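Local coordinates for transcription factor MBP1 (Magnaporthe oryzae, PDB 4UX5), which probably acts as a DNA-binding transcription activator for RNA polymerase II genes, seen here as its winged helix-turn-helix domain bound to a DNA duplex, at residues A[37-41]-A[85-90]; A[49-53]-A[63-67]; A[30-36]-A[108-112]. All blocks are in the same frame, centred on the assembly; numbering follows the deposited sequence.

The six segments nest along the chain: 30-36 and 108-112 of interaction 3 enclose 37-41 and 85-90 of interaction 1, which in turn enclose 49-53 and 63-67 of interaction 2. Centres lie 11 Å apart between interactions 1 and 2, 12 Å between 1 and 3, and 16 Å between 2 and 3. Interactions 1 and 3 share the sheet of strands 16-22, 25-32 and 36-41, joined where Val38 pairs with Tyr30. Thr89 ties interaction 1 to interaction 2 through Ala49 and Thr50, and Ile52 meets Leu109 of interaction 3. Sheet, helix pair and wing form one compact DNA-binding domain of the KilA-N family; interaction 2 meets phosphates, interaction 1 phosphates and a minor-groove base edge.

Interaction 1. Residues A[37-41]-A[85-90]; sequences HVMRR and KYQGTW. With nucleotides of chain C.
Strand 37-41 runs at 41° to the short strand 88-90, their axes 10.0 Å apart at closest, so side chains rather than backbone hydrogen bonds join them. Residues 85-86 end a 3-10 turn; CA atoms are nearest at Met39 and Tyr86 (7.5 Å). Gly88, at phi/psi 141/-171, allows the turn from Gln87 into the strand, a conformation strained for any other residue. Met39 (m, t, t) lies between the turn and Trp90: its CB is 3.6 Å from Trp90 CH2, its CE 3.4 Å from Lys85 O, and its SD 4.1 Å from Tyr86 CD1, an oblique Met-aromatic contact. Arg41 lays its guanidinium over one face of the Trp90 indole, and its NH1 donates to Tyr86 OH at 3.1 Å; Asp44 and Glu77 form salt bridges with the same guanidinium. Trp90 NE1 closes back on Tyr86 O at 3.2 Å. Toward the DNA, Gln87 reads the minor-groove edge of DG8 of chain C: OE1 accepts from its N2 (3.0 Å) and NE2 donates to its N3 (3.1 Å). Lys85 NZ and Thr89 OG1 hold OP1 of DG8 (2.7 Å) and of DG10 (2.8 Å), respectively. Residues 85-90 belong to the wing, the hairpin of strands 77-79 and 88-91, here seated on strand 37-41. Around it, strand 25-32 pairs with 37-41, and 88-91 lies between strands 47-48 and 77-79.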
loop_
_atom_site.group_PDB
_atom_site.type_symbol
_atom_site.label_atom_id
_atom_site.label_comp_id
_atom_site.label_asym_id
_atom_site.label_seq_id
_atom_site.Cartn_x
_atom_site.Cartn_y
_atom_site.Cartn_z
ATOM N N HIS A 37 -19.208 9.192 1.680
ATOM C CA HIS A 37 -18.457 9.956 2.667
ATOM C C HIS A 37 -17.157 10.513 2.096
ATOM O O HIS A 37 -16.600 9.973 1.139
ATOM C CB HIS A 37 -18.158 9.091 3.896
ATOM C CG HIS A 37 -17.605 7.740 3.562
ATOM N ND1 HIS A 37 -18.407 6.673 3.221
ATOM C CD2 HIS A 37 -16.332 7.283 3.517
ATOM C CE1 HIS A 37 -17.651 5.616 2.979
ATOM N NE2 HIS A 37 -16.388 5.961 3.152
ATOM N N VAL A 38 -16.693 11.608 2.685
ATOM C CA VAL A 38 -15.382 12.161 2.377
ATOM C C VAL A 38 -14.688 12.510 3.687
ATOM O O VAL A 38 -15.239 13.239 4.510
ATOM C CB VAL A 38 -15.468 13.417 1.483
ATOM C CG1 VAL A 38 -14.086 14.019 1.279
ATOM C CG2 VAL A 38 -16.109 13.081 0.142
ATOM N N MET A 39 -13.484 11.984 3.885
ATOM C CA MET A 39 -12.774 12.183 5.143
ATOM C C MET A 39 -11.704 13.260 5.040
ATOM O O MET A 39 -10.967 13.328 4.056
ATOM C CB MET A 39 -12.135 10.874 5.612
ATOM C CG MET A 39 -13.123 9.757 5.882
ATOM S SD MET A 39 -12.335 8.320 6.633
ATOM C CE MET A 39 -13.689 7.146 6.609
ATOM N N ARG A 40 -11.632 14.100 6.067
ATOM C CA ARG A 40 -10.569 15.088 6.191
ATOM C C ARG A 40 -9.827 14.852 7.503
ATOM O O ARG A 40 -10.447 14.782 8.563
ATOM C CB ARG A 40 -11.131 16.513 6.140
ATOM C CG ARG A 40 -10.067 17.584 5.963
ATOM C CD ARG A 40 -10.289 18.775 6.886
ATOM N NE ARG A 40 -11.369 19.649 6.438
ATOM C CZ ARG A 40 -11.609 20.856 6.944
ATOM N NH1 ARG A 40 -10.843 21.334 7.915
ATOM N NH2 ARG A 40 -12.613 21.587 6.477
ATOM N N ARG A 41 -8.506 14.714 7.433
ATOM C CA ARG A 41 -7.709 14.480 8.635
ATOM C C ARG A 41 -7.676 15.709 9.536
ATOM O O ARG A 41 -7.644 16.839 9.055
ATOM C CB ARG A 41 -6.287 14.069 8.268
ATOM C CG ARG A 41 -6.073 12.572 8.207
ATOM C CD ARG A 41 -4.633 12.231 8.529
ATOM N NE ARG A 41 -3.707 12.819 7.568
ATOM C CZ ARG A 41 -3.213 12.169 6.521
ATOM N NH1 ARG A 41 -3.553 10.905 6.304
ATOM N NH2 ARG A 41 -2.374 12.778 5.694
ATOM N N LYS A 85 -12.683 1.961 5.112
ATOM C CA LYS A 85 -13.220 3.227 4.629
ATOM C C LYS A 85 -12.209 4.369 4.717
ATOM O O LYS A 85 -12.362 5.392 4.053
ATOM C CB LYS A 85 -14.491 3.579 5.405
ATOM C CG LYS A 85 -15.659 2.661 5.082
ATOM C CD LYS A 85 -16.661 2.593 6.220
ATOM C CE LYS A 85 -17.793 1.634 5.885
ATOM N NZ LYS A 85 -17.279 0.298 5.465
ATOM N N TYR A 86 -11.173 4.190 5.529
ATOM C CA TYR A 86 -10.126 5.199 5.661
ATOM C C TYR A 86 -9.145 5.127 4.491
ATOM O O TYR A 86 -8.453 6.101 4.190
ATOM C CB TYR A 86 -9.380 5.032 6.990
ATOM C CG TYR A 86 -8.267 6.036 7.207
ATOM C CD1 TYR A 86 -8.530 7.287 7.745
ATOM C CD2 TYR A 86 -6.951 5.729 6.878
ATOM C CE1 TYR A 86 -7.517 8.209 7.945
ATOM C CE2 TYR A 86 -5.932 6.644 7.072
ATOM C CZ TYR A 86 -6.219 7.882 7.605
ATOM O OH TYR A 86 -5.206 8.793 7.802
ATOM N N GLN A 87 -9.094 3.973 3.832
ATOM C CA GLN A 87 -8.144 3.745 2.747
ATOM C C GLN A 87 -8.327 4.712 1.584
ATOM O O GLN A 87 -9.410 5.253 1.372
ATOM C CB GLN A 87 -8.262 2.316 2.221
ATOM C CG GLN A 87 -8.026 1.228 3.244
ATOM C CD GLN A 87 -8.117 -0.149 2.621
ATOM O OE1 GLN A 87 -7.101 -0.758 2.286
ATOM N NE2 GLN A 87 -9.337 -0.641 2.446
ATOM N N GLY A 88 -7.257 4.908 0.823
ATOM C CA GLY A 88 -7.305 5.752 -0.352
ATOM C C GLY A 88 -6.048 6.580 -0.510
ATOM O O GLY A 88 -5.066 6.378 0.204
ATOM N N THR A 89 -6.080 7.514 -1.453
ATOM C CA THR A 89 -4.952 8.402 -1.694
ATOM C C THR A 89 -5.205 9.759 -1.051
ATOM O O THR A 89 -6.158 10.452 -1.402
ATOM C CB THR A 89 -4.693 8.587 -3.195
ATOM O OG1 THR A 89 -4.607 7.302 -3.824
ATOM C CG2 THR A 89 -3.397 9.349 -3.423
ATOM N N TRP A 90 -4.349 10.132 -0.107
ATOM C CA TRP A 90 -4.536 11.367 0.644
ATOM C C TRP A 90 -3.646 12.500 0.139
ATOM O O TRP A 90 -2.469 12.296 -0.163
ATOM C CB TRP A 90 -4.280 11.119 2.129
ATOM C CG TRP A 90 -5.306 10.228 2.760
ATOM C CD1 TRP A 90 -5.409 8.875 2.627
ATOM C CD2 TRP A 90 -6.376 10.629 3.624
ATOM N NE1 TRP A 90 -6.477 8.408 3.354
ATOM C CE2 TRP A 90 -7.086 9.465 3.977
ATOM C CE3 TRP A 90 -6.801 11.860 4.134
ATOM C CZ2 TRP A 90 -8.198 9.494 4.816
ATOM C CZ3 TRP A 90 -7.906 11.887 4.969
ATOM C CH2 TRP A 90 -8.591 10.710 5.302
ATOM P P DG C 8 -16.356 -0.859 2.193
ATOM O OP1 DG C 8 -16.788 0.422 2.795
ATOM O OP2 DG C 8 -17.326 -1.700 1.457
ATOM O "O5'" DG C 8 -15.116 -0.579 1.226
ATOM C "C5'" DG C 8 -14.027 0.200 1.694
ATOM C "C4'" DG C 8 -12.799 0.003 0.828
ATOM O "O4'" DG C 8 -12.154 -1.262 1.155
ATOM C "C3'" DG C 8 -13.060 -0.044 -0.684
ATOM O "O3'" DG C 8 -12.011 0.615 -1.347
ATOM C "C2'" DG C 8 -12.995 -1.538 -0.971
ATOM C "C1'" DG C 8 -11.846 -1.903 -0.055
ATOM N N9 DG C 8 -11.674 -3.332 0.167
ATOM C C8 DG C 8 -12.582 -4.329 -0.083
ATOM N N7 DG C 8 -12.134 -5.522 0.204
ATOM C C5 DG C 8 -10.844 -5.298 0.667
ATOM C C6 DG C 8 -9.868 -6.212 1.125
ATOM O O6 DG C 8 -9.954 -7.445 1.214
ATOM N N1 DG C 8 -8.693 -5.565 1.504
ATOM C C2 DG C 8 -8.491 -4.206 1.447
ATOM N N2 DG C 8 -7.293 -3.761 1.853
ATOM N N3 DG C 8 -9.399 -3.340 1.019
ATOM C C4 DG C 8 -10.546 -3.955 0.647
ATOM P P DC C 9 -12.291 1.901 -2.259
ATOM O OP1 DC C 9 -13.072 2.866 -1.450
ATOM O OP2 DC C 9 -12.826 1.411 -3.548
ATOM O "O5'" DC C 9 -10.826 2.494 -2.504
ATOM C "C5'" DC C 9 -10.074 2.997 -1.403
ATOM C "C4'" DC C 9 -8.706 2.339 -1.320
ATOM O "O4'" DC C 9 -8.851 0.968 -0.912
ATOM C "C3'" DC C 9 -7.943 2.265 -2.628
ATOM O "O3'" DC C 9 -7.207 3.464 -2.819
ATOM C "C2'" DC C 9 -7.011 1.062 -2.418
ATOM C "C1'" DC C 9 -7.705 0.247 -1.315
ATOM N N1 DC C 9 -8.134 -1.123 -1.740
ATOM C C2 DC C 9 -7.318 -2.229 -1.462
ATOM O O2 DC C 9 -6.243 -2.056 -0.878
ATOM N N3 DC C 9 -7.729 -3.461 -1.848
ATOM C C4 DC C 9 -8.893 -3.610 -2.477
ATOM N N4 DC C 9 -9.254 -4.845 -2.837
ATOM C C5 DC C 9 -9.739 -2.500 -2.768
ATOM C C6 DC C 9 -9.325 -1.287 -2.384
ATOM P P DG C 10 -6.942 4.027 -4.300
ATOM O OP1 DG C 10 -6.706 5.485 -4.184
ATOM O OP2 DG C 10 -8.020 3.512 -5.174
ATOM O "O5'" DG C 10 -5.555 3.357 -4.724
ATOM C "C5'" DG C 10 -4.390 3.593 -3.942
ATOM C "C4'" DG C 10 -3.399 2.448 -4.074
ATOM O "O4'" DG C 10 -4.082 1.181 -3.871
ATOM C "C3'" DG C 10 -2.709 2.340 -5.431
ATOM O "O3'" DG C 10 -1.364 1.946 -5.246
ATOM C "C2'" DG C 10 -3.513 1.251 -6.132
ATOM C "C1'" DG C 10 -3.829 0.331 -4.967
ATOM N N9 DG C 10 -5.003 -0.502 -5.190
ATOM C C8 DG C 10 -6.247 -0.083 -5.593
ATOM N N7 DG C 10 -7.108 -1.056 -5.714
ATOM C C5 DG C 10 -6.387 -2.192 -5.368
ATOM C C6 DG C 10 -6.794 -3.545 -5.312
ATOM O O6 DG C 10 -7.910 -4.021 -5.566
ATOM N N1 DG C 10 -5.752 -4.381 -4.914
ATOM C C2 DG C 10 -4.479 -3.960 -4.609
ATOM N N2 DG C 10 -3.609 -4.912 -4.245
ATOM N N3 DG C 10 -4.086 -2.693 -4.657
ATOM C C4 DG C 10 -5.089 -1.868 -5.044
#

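Interaction 2. Residues A[49-53]-A[63-67]; sequences ATHIL and RTRIL. With nucleotides of chain C.
This is a buried helix-helix contact between the start of helix 49-55 and the middle of helix 60-71, close to the DNA backbone. The segments cross at 136°, axes 10.6 Å apart, and approach most closely where the CA atoms of Leu53 and Arg63 stand 6.2 Å apart. Leu53 (m, t) carries most of the contact: its CD1 lies 3.7 Å from Arg63 CB, 3.8 Å from Leu67 CG and 3.9 Å from Ile66 CG2. One turn earlier, Ala49 CB meets Leu67 CD2 at 4.2 Å. Joined by a short loop, the two helices make the helix-turn-helix of the domain, packed by apolar contacts without a hydrogen bond across these segments. At their DNA edge Thr50 OG1 donates to DG10 OP1 of chain C at 2.6 Å. The same hydroxyl oxygen accepts a hydrogen bond from Thr89 N. Arg63, with chi1 p and chi2 and chi3 t, brings NH2 to OP2 of DC9 of chain C in a weak bond of 3.3 Å, passing Thr50 CG2, which is 4.2 Å from Arg63 NE.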
loop_
_atom_site.group_PDB
_atom_site.type_symbol
_atom_site.label_atom_id
_atom_site.label_comp_id
_atom_site.label_asym_id
_atom_site.label_seq_id
_atom_site.Cartn_x
_atom_site.Cartn_y
_atom_site.Cartn_z
ATOM N N ALA A 49 -8.546 11.817 -1.534
ATOM C CA ALA A 49 -8.818 12.084 -2.943
ATOM C C ALA A 49 -9.633 10.964 -3.582
ATOM O O ALA A 49 -10.350 11.187 -4.555
ATOM C CB ALA A 49 -7.518 12.287 -3.704
ATOM N N THR A 50 -9.517 9.761 -3.031
ATOM C CA THR A 50 -10.270 8.619 -3.534
ATOM C C THR A 50 -11.750 8.781 -3.208
ATOM O O THR A 50 -12.613 8.422 -4.007
ATOM C CB THR A 50 -9.745 7.291 -2.947
ATOM O OG1 THR A 50 -8.324 7.227 -3.107
ATOM C CG2 THR A 50 -10.383 6.098 -3.643
ATOM N N HIS A 51 -12.036 9.331 -2.032
ATOM C CA HIS A 51 -13.410 9.624 -1.632
ATOM C C HIS A 51 -14.028 10.697 -2.523
ATOM O O HIS A 51 -15.217 10.649 -2.837
ATOM C CB HIS A 51 -13.466 10.080 -0.172
ATOM C CG HIS A 51 -13.127 9.010 0.817
ATOM N ND1 HIS A 51 -12.976 9.263 2.163
ATOM C CD2 HIS A 51 -12.911 7.681 0.660
ATOM C CE1 HIS A 51 -12.681 8.141 2.792
ATOM N NE2 HIS A 51 -12.636 7.164 1.902
ATOM N N ILE A 52 -13.213 11.672 -2.917
ATOM C CA ILE A 52 -13.677 12.770 -3.757
ATOM C C ILE A 52 -14.050 12.267 -5.146
ATOM O O ILE A 52 -15.133 12.556 -5.648
ATOM C CB ILE A 52 -12.610 13.878 -3.879
ATOM C CG1 ILE A 52 -12.310 14.486 -2.507
ATOM C CG2 ILE A 52 -13.068 14.955 -4.849
ATOM C CD1 ILE A 52 -11.223 15.539 -2.526
ATOM N N LEU A 53 -13.152 11.502 -5.760
ATOM C CA LEU A 53 -13.393 10.959 -7.092
ATOM C C LEU A 53 -14.554 9.964 -7.096
ATOM O O LEU A 53 -15.222 9.790 -8.114
ATOM C CB LEU A 53 -12.125 10.298 -7.635
ATOM C CG LEU A 53 -10.964 11.257 -7.906
ATOM C CD1 LEU A 53 -9.747 10.503 -8.419
ATOM C CD2 LEU A 53 -11.382 12.348 -8.887
ATOM N N ARG A 63 -10.990 6.445 -11.911
ATOM C CA ARG A 63 -10.274 7.177 -10.877
ATOM C C ARG A 63 -8.879 6.602 -10.669
ATOM O O ARG A 63 -7.982 7.308 -10.219
ATOM C CB ARG A 63 -11.062 7.186 -9.563
ATOM C CG ARG A 63 -11.402 5.824 -8.984
ATOM C CD ARG A 63 -12.248 5.991 -7.724
ATOM N NE ARG A 63 -12.475 4.733 -7.017
ATOM C CZ ARG A 63 -13.585 4.008 -7.109
ATOM N NH1 ARG A 63 -14.582 4.413 -7.884
ATOM N NH2 ARG A 63 -13.698 2.877 -6.425
ATOM N N THR A 64 -8.693 5.329 -11.010
ATOM C CA THR A 64 -7.363 4.728 -10.986
ATOM C C THR A 64 -6.434 5.500 -11.916
ATOM O O THR A 64 -5.303 5.824 -11.554
ATOM C CB THR A 64 -7.382 3.241 -11.408
ATOM O OG1 THR A 64 -8.143 2.479 -10.465
ATOM C CG2 THR A 64 -5.969 2.683 -11.467
ATOM N N ARG A 65 -6.929 5.803 -13.112
ATOM C CA ARG A 65 -6.158 6.557 -14.096
ATOM C C ARG A 65 -5.891 7.983 -13.622
ATOM O O ARG A 65 -4.779 8.493 -13.762
ATOM C CB ARG A 65 -6.885 6.584 -15.442
ATOM C CG ARG A 65 -6.159 7.387 -16.509
ATOM C CD ARG A 65 -7.078 7.747 -17.663
ATOM N NE ARG A 65 -6.433 8.663 -18.600
ATOM C CZ ARG A 65 -7.055 9.265 -19.608
ATOM N NH1 ARG A 65 -8.348 9.053 -19.814
ATOM N NH2 ARG A 65 -6.386 10.083 -20.410
ATOM N N ILE A 66 -6.915 8.620 -13.061
ATOM C CA ILE A 66 -6.798 9.992 -12.579
ATOM C C ILE A 66 -5.820 10.090 -11.410
ATOM O O ILE A 66 -4.992 11.000 -11.358
ATOM C CB ILE A 66 -8.165 10.554 -12.143
ATOM C CG1 ILE A 66 -9.139 10.556 -13.323
ATOM C CG2 ILE A 66 -8.011 11.958 -11.580
ATOM C CD1 ILE A 66 -10.512 11.086 -12.979
ATOM N N LEU A 67 -5.914 9.145 -10.481
ATOM C CA LEU A 67 -5.027 9.123 -9.324
ATOM C C LEU A 67 -3.576 8.913 -9.742
ATOM O O LEU A 67 -2.671 9.555 -9.214
ATOM C CB LEU A 67 -5.453 8.032 -8.339
ATOM C CG LEU A 67 -6.732 8.309 -7.547
ATOM C CD1 LEU A 67 -7.300 7.018 -6.983
ATOM C CD2 LEU A 67 -6.470 9.315 -6.438
ATOM P P DG C 10 -6.942 4.027 -4.300
ATOM O OP1 DG C 10 -6.706 5.485 -4.184
ATOM O OP2 DG C 10 -8.020 3.512 -5.174
ATOM O "O5'" DG C 10 -5.555 3.357 -4.724
ATOM C "C5'" DG C 10 -4.390 3.593 -3.942
ATOM C "C4'" DG C 10 -3.399 2.448 -4.074
ATOM O "O4'" DG C 10 -4.082 1.181 -3.871
ATOM C "C3'" DG C 10 -2.709 2.340 -5.431
ATOM O "O3'" DG C 10 -1.364 1.946 -5.246
ATOM C "C2'" DG C 10 -3.513 1.251 -6.132
ATOM C "C1'" DG C 10 -3.829 0.331 -4.967
ATOM N N9 DG C 10 -5.003 -0.502 -5.190
ATOM C C8 DG C 10 -6.247 -0.083 -5.593
ATOM N N7 DG C 10 -7.108 -1.056 -5.714
ATOM C C5 DG C 10 -6.387 -2.192 -5.368
ATOM C C6 DG C 10 -6.794 -3.545 -5.312
ATOM O O6 DG C 10 -7.910 -4.021 -5.566
ATOM N N1 DG C 10 -5.752 -4.381 -4.914
ATOM C C2 DG C 10 -4.479 -3.960 -4.609
ATOM N N2 DG C 10 -3.609 -4.912 -4.245
ATOM N N3 DG C 10 -4.086 -2.693 -4.657
ATOM C C4 DG C 10 -5.089 -1.868 -5.044
ATOM P P DC C 9 -12.291 1.901 -2.259
ATOM O OP1 DC C 9 -13.072 2.866 -1.450
ATOM O OP2 DC C 9 -12.826 1.411 -3.548
ATOM O "O5'" DC C 9 -10.826 2.494 -2.504
ATOM C "C5'" DC C 9 -10.074 2.997 -1.403
ATOM C "C4'" DC C 9 -8.706 2.339 -1.320
ATOM O "O4'" DC C 9 -8.851 0.968 -0.912
ATOM C "C3'" DC C 9 -7.943 2.265 -2.628
ATOM O "O3'" DC C 9 -7.207 3.464 -2.819
ATOM C "C2'" DC C 9 -7.011 1.062 -2.418
ATOM C "C1'" DC C 9 -7.705 0.247 -1.315
ATOM N N1 DC C 9 -8.134 -1.123 -1.740
ATOM C C2 DC C 9 -7.318 -2.229 -1.462
ATOM O O2 DC C 9 -6.243 -2.056 -0.878
ATOM N N3 DC C 9 -7.729 -3.461 -1.848
ATOM C C4 DC C 9 -8.893 -3.610 -2.477
ATOM N N4 DC C 9 -9.254 -4.845 -2.837
ATOM C C5 DC C 9 -9.739 -2.500 -2.768
ATOM C C6 DC C 9 -9.325 -1.287 -2.384
#

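Interaction 3. Residues A[30-36]-A[108-112]; sequences YQFGLKE and RLRPI
Tyr30 lays one face of its ring against Pro111, whose CB sits 4.2 Å from the ring centroid and 24° off the normal, a CH-pi contact. Its chi1 is t, and CA of Tyr30 is 5.8 Å from CA of Ile112, the closest backbone approach here. Tyr30 CB packs on Ile112 CB at 3.8 Å, and Tyr30 CE2 lies 3.5 Å from Arg108 O. Two residues on, Phe32 (chi1 p) places its CZ 3.6 Å from Leu109 CD2 and its CE2 3.5 Å from Arg108 NE, so the extended arginine chain runs along the edge of the hydrophobic patch. Arg108 NH2 goes on to a long salt bridge with Glu36 OE2 at 3.8 Å. Beyond Phe32 the chain reverses in a tight loop, closed by Phe32 N to Glu36 O at 3.2 Å; Gly33 has a positive phi of 125°, and the peptide before the poorly ordered Leu34 is modelled cis. On the other segment, Ile112 N bonds Leu109 O at 3.2 Å as residues 108-109 lead into the short helix. The contact is plain packing that fastens the C-terminal part of the domain to a beta hairpin. Tyr30, Pro111 and Ile112 also touch Ile17 of strand 16-22, Ile112 O receives Arg40 of strand 36-41, and Phe32 and Leu109 rest on Val38 of that strand and on Ala55 of helix 49-55.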
loop_
_atom_site.group_PDB
_atom_site.type_symbol
_atom_site.label_atom_id
_atom_site.label_comp_id
_atom_site.label_asym_id
_atom_site.label_seq_id
_atom_site.Cartn_x
_atom_site.Cartn_y
_atom_site.Cartn_z
ATOM N N TYR A 30 -17.609 13.950 6.312
ATOM C CA TYR A 30 -18.845 14.461 5.735
ATOM C C TYR A 30 -19.649 13.317 5.140
ATOM O O TYR A 30 -19.197 12.656 4.207
ATOM C CB TYR A 30 -18.551 15.516 4.666
ATOM C CG TYR A 30 -19.782 16.034 3.950
ATOM C CD1 TYR A 30 -20.840 16.586 4.661
ATOM C CD2 TYR A 30 -19.880 15.981 2.565
ATOM C CE1 TYR A 30 -21.964 17.065 4.013
ATOM C CE2 TYR A 30 -21.003 16.462 1.909
ATOM C CZ TYR A 30 -22.038 17.000 2.638
ATOM O OH TYR A 30 -23.156 17.476 1.993
ATOM N N GLN A 31 -20.837 13.079 5.682
ATOM C CA GLN A 31 -21.683 11.998 5.192
ATOM C C GLN A 31 -22.862 12.536 4.392
ATOM O O GLN A 31 -23.410 13.592 4.703
ATOM C CB GLN A 31 -22.170 11.132 6.355
ATOM C CG GLN A 31 -21.039 10.417 7.079
ATOM C CD GLN A 31 -21.535 9.424 8.112
ATOM O OE1 GLN A 31 -22.715 9.410 8.461
ATOM N NE2 GLN A 31 -20.631 8.583 8.605
ATOM N N PHE A 32 -23.238 11.796 3.355
ATOM C CA PHE A 32 -24.281 12.205 2.422
ATOM C C PHE A 32 -24.621 11.010 1.547
ATOM O O PHE A 32 -23.728 10.273 1.142
ATOM C CB PHE A 32 -23.821 13.389 1.569
ATOM C CG PHE A 32 -22.600 13.101 0.735
ATOM C CD1 PHE A 32 -21.338 13.078 1.309
ATOM C CD2 PHE A 32 -22.716 12.853 -0.624
ATOM C CE1 PHE A 32 -20.215 12.814 0.547
ATOM C CE2 PHE A 32 -21.596 12.590 -1.392
ATOM C CZ PHE A 32 -20.345 12.569 -0.805
ATOM N N GLY A 33 -25.900 10.792 1.262
ATOM C CA GLY A 33 -26.258 9.636 0.460
ATOM C C GLY A 33 -27.274 8.604 0.938
ATOM O O GLY A 33 -28.140 8.229 0.146
ATOM N N LEU A 34 -27.208 8.117 2.183
ATOM C CA LEU A 34 -26.323 8.595 3.247
ATOM C C LEU A 34 -25.121 7.672 3.482
ATOM O O LEU A 34 -24.515 7.680 4.555
ATOM C CB LEU A 34 -27.136 8.761 4.540
ATOM C CG LEU A 34 -26.596 9.551 5.735
ATOM C CD1 LEU A 34 -25.942 10.839 5.282
ATOM C CD2 LEU A 34 -27.717 9.842 6.722
ATOM N N LYS A 35 -24.764 6.884 2.473
ATOM C CA LYS A 35 -23.660 5.940 2.618
ATOM C C LYS A 35 -22.334 6.486 2.088
ATOM O O LYS A 35 -21.269 5.969 2.425
ATOM C CB LYS A 35 -23.989 4.618 1.920
ATOM C CG LYS A 35 -24.267 3.470 2.882
ATOM C CD LYS A 35 -24.364 2.136 2.156
ATOM C CE LYS A 35 -24.542 0.989 3.141
ATOM N NZ LYS A 35 -24.592 -0.335 2.460
ATOM N N GLU A 36 -22.396 7.522 1.257
ATOM C CA GLU A 36 -21.177 8.137 0.742
ATOM C C GLU A 36 -20.512 8.978 1.823
ATOM O O GLU A 36 -21.166 9.430 2.766
ATOM C CB GLU A 36 -21.466 9.002 -0.487
ATOM C CG GLU A 36 -22.306 8.330 -1.557
ATOM C CD GLU A 36 -22.609 9.257 -2.717
ATOM O OE1 GLU A 36 -21.664 9.645 -3.437
ATOM O OE2 GLU A 36 -23.793 9.605 -2.906
ATOM N N ARG A 108 -21.000 19.941 -4.210
ATOM C CA ARG A 108 -21.638 18.885 -3.430
ATOM C C ARG A 108 -20.838 18.557 -2.171
ATOM O O ARG A 108 -21.387 18.087 -1.175
ATOM C CB ARG A 108 -21.817 17.622 -4.276
ATOM C CG ARG A 108 -22.615 16.525 -3.585
ATOM C CD ARG A 108 -22.717 15.283 -4.449
ATOM N NE ARG A 108 -23.493 14.227 -3.805
ATOM C CZ ARG A 108 -24.797 14.045 -3.984
ATOM N NH1 ARG A 108 -25.477 14.850 -4.790
ATOM N NH2 ARG A 108 -25.423 13.057 -3.359
ATOM N N LEU A 109 -19.536 18.820 -2.223
ATOM C CA LEU A 109 -18.640 18.489 -1.121
ATOM C C LEU A 109 -18.228 19.724 -0.331
ATOM O O LEU A 109 -17.293 19.667 0.463
ATOM C CB LEU A 109 -17.388 17.785 -1.646
ATOM C CG LEU A 109 -17.584 16.530 -2.494
ATOM C CD1 LEU A 109 -16.233 15.976 -2.910
ATOM C CD2 LEU A 109 -18.390 15.488 -1.737
ATOM N N ARG A 110 -18.924 20.834 -0.552
ATOM C CA ARG A 110 -18.566 22.108 0.076
ATOM C C ARG A 110 -18.375 22.067 1.606
ATOM O O ARG A 110 -17.417 22.659 2.113
ATOM C CB ARG A 110 -19.610 23.175 -0.278
ATOM C CG ARG A 110 -19.315 24.538 0.319
ATOM C CD ARG A 110 -20.266 25.599 -0.214
ATOM N NE ARG A 110 -20.107 25.801 -1.651
ATOM C CZ ARG A 110 -19.271 26.679 -2.194
ATOM N NH1 ARG A 110 -18.513 27.443 -1.419
ATOM N NH2 ARG A 110 -19.191 26.793 -3.513
ATOM N N PRO A 111 -19.268 21.379 2.352
ATOM C CA PRO A 111 -19.091 21.405 3.813
ATOM C C PRO A 111 -17.770 20.827 4.333
ATOM O O PRO A 111 -17.289 21.294 5.364
ATOM C CB PRO A 111 -20.267 20.560 4.319
ATOM C CG PRO A 111 -21.305 20.704 3.266
ATOM C CD PRO A 111 -20.544 20.735 1.978
ATOM N N ILE A 112 -17.192 19.843 3.650
ATOM C CA ILE A 112 -15.959 19.227 4.141
ATOM C C ILE A 112 -14.751 20.124 3.868
ATOM O O ILE A 112 -13.708 19.988 4.509
ATOM C CB ILE A 112 -15.724 17.828 3.520
ATOM C CG1 ILE A 112 -14.684 17.048 4.330
ATOM C CG2 ILE A 112 -15.279 17.935 2.070
ATOM C CD1 ILE A 112 -15.005 16.942 5.804
#